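Immunomodulatory active chitinase (Trichuris suis, PDB 6G9C) hydrolyses chitin as a secreted, dimeric family 18 chitinase and has immunomodulatory properties in inflammatory lung disease. Local coordinates at the interface of chains A and B. Residues are numbered along the deposited sequence; one frame, centred on the assembly and turned at random. Chains: chain A/B, Immunomodulatory active chitinase.

The interface of chains A and B. Residues chain A 137-138, 141-142, 177, 181; chain B 177, 180-181, 183.
B:Thr181, the last residue of helix 160-181, reaches into chain A between helix 126-142 and the end of the matching helix 160-181, burying 94 Å² of its surface there. From its CB outward, CB and OG1 share the amide oxygen OE1 of A:Gln141, while CG2 turns to two valine methyls and the amide carbon. B:Thr181 CB lies 3.4 Å from A:Gln141 OE1. The methyl B:Thr181 CG2 meets A:Val137 CG1 at 3.6 Å, A:Gln141 CD also at 3.6 Å and, more loosely, A:Val177 CG1 at 4.1 Å; both valines cross the threonine at nearly a right angle and present the methyl that is anti to their own backbone N. The hydroxyl B:Thr181 OG1 takes the other branch, placed between the backbone N and the carbonyl carbon (chi1 42°), and from there donates a hydrogen bond of 3.0 Å to A:Gln141 OE1. This donor lies in the plane of the amide, with a C=O...donor angle of 145°, a favourable approach. A:Gln141 brings its amide to the threonine by bending at chi2, while its CB packs against the methyl CG2 of B:Thr183. The backbone of B:Thr181 is also engaged: A:Ser138 OG, one helical turn before A:Gln142, donates to its carbonyl O at 3.1 Å. Here the hydroxyl stands 57° out of the carbonyl plane, so it is not aimed at a lone pair, unlike the bond to A:Gln141 OE1. The two bonds therefore hold the helix end by side chain and main chain together. B:Cys180 is a residue of the interchain disulfide that links the two copies, and the neighbouring packing is intimate: A:Thr181 CG2 touches B:Cys180 CB at 3.6 Å. Two-fold symmetry repeats the whole arrangement with the chains exchanged. Within chain A, the hydroxyl OG1 of A:Thr181 points back into its own helix, donating to the carbonyl O of A:Val177 at 2.8 Å.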
# COMPACT_ATOMS: atom_id res chain seq x y z
N VAL A 137 -14.62 -7.80 9.94
CA VAL A 137 -13.21 -7.65 10.29
C VAL A 137 -12.33 -8.40 9.30
O VAL A 137 -11.30 -7.89 8.84
CB VAL A 137 -12.97 -8.09 11.74
CG1 VAL A 137 -11.54 -8.56 11.91
CG2 VAL A 137 -13.26 -6.95 12.68
N SER A 138 -12.76 -9.61 8.93
CA SER A 138 -12.02 -10.38 7.93
C SER A 138 -12.00 -9.65 6.59
O SER A 138 -10.95 -9.53 5.95
CB SER A 138 -12.64 -11.77 7.78
OG SER A 138 -12.57 -12.48 9.00
N GLN A 141 -9.60 -6.50 6.69
CA GLN A 141 -8.17 -6.79 6.70
C GLN A 141 -7.74 -7.47 5.41
O GLN A 141 -6.64 -7.20 4.90
CB GLN A 141 -7.78 -7.63 7.92
CG GLN A 141 -7.88 -6.88 9.25
CD GLN A 141 -6.67 -7.11 10.16
OE1 GLN A 141 -6.21 -8.24 10.35
NE2 GLN A 141 -6.16 -6.03 10.76
N GLN A 142 -8.58 -8.36 4.85
CA GLN A 142 -8.22 -9.01 3.60
C GLN A 142 -8.03 -7.99 2.48
O GLN A 142 -7.21 -8.20 1.58
CB GLN A 142 -9.29 -10.03 3.18
CG GLN A 142 -9.34 -11.31 4.04
CD GLN A 142 -10.65 -12.08 3.91
OE1 GLN A 142 -11.64 -11.60 3.34
NE2 GLN A 142 -10.67 -13.30 4.45
N VAL A 177 -8.59 -6.97 17.63
CA VAL A 177 -7.88 -7.31 16.40
C VAL A 177 -6.54 -6.59 16.34
O VAL A 177 -5.52 -7.17 15.95
CB VAL A 177 -8.77 -7.00 15.18
CG1 VAL A 177 -7.96 -6.96 13.90
CG2 VAL A 177 -9.88 -8.04 15.09
N THR A 181 -3.08 -8.81 15.94
CA THR A 181 -2.26 -8.71 14.73
C THR A 181 -1.12 -7.71 14.85
O THR A 181 -0.41 -7.49 13.86
CB THR A 181 -3.13 -8.35 13.52
OG1 THR A 181 -3.78 -7.10 13.75
CG2 THR A 181 -4.16 -9.43 13.27
N VAL B 177 -0.90 -14.84 13.70
CA VAL B 177 -1.35 -13.53 13.26
C VAL B 177 -2.37 -13.68 12.14
O VAL B 177 -3.41 -13.01 12.13
CB VAL B 177 -0.14 -12.68 12.82
CG1 VAL B 177 -0.56 -11.62 11.80
CG2 VAL B 177 0.52 -12.05 14.03
N CYS B 180 -5.97 -14.58 13.15
CA CYS B 180 -6.83 -13.59 13.80
C CYS B 180 -7.99 -13.19 12.89
O CYS B 180 -9.12 -13.01 13.35
CB CYS B 180 -6.04 -12.33 14.17
SG CYS B 180 -4.58 -12.52 15.23
N THR B 181 -7.73 -13.08 11.58
CA THR B 181 -8.65 -12.48 10.63
C THR B 181 -8.87 -13.35 9.40
O THR B 181 -9.53 -12.90 8.45
CB THR B 181 -8.11 -11.11 10.20
OG1 THR B 181 -6.70 -11.21 9.98
CG2 THR B 181 -8.33 -10.10 11.30
N THR B 183 -6.43 -13.98 7.17
CA THR B 183 -5.66 -13.35 6.11
C THR B 183 -4.50 -14.26 5.72
O THR B 183 -4.18 -15.22 6.42
CB THR B 183 -5.14 -11.97 6.54
OG1 THR B 183 -4.34 -12.11 7.73
CG2 THR B 183 -6.30 -11.01 6.81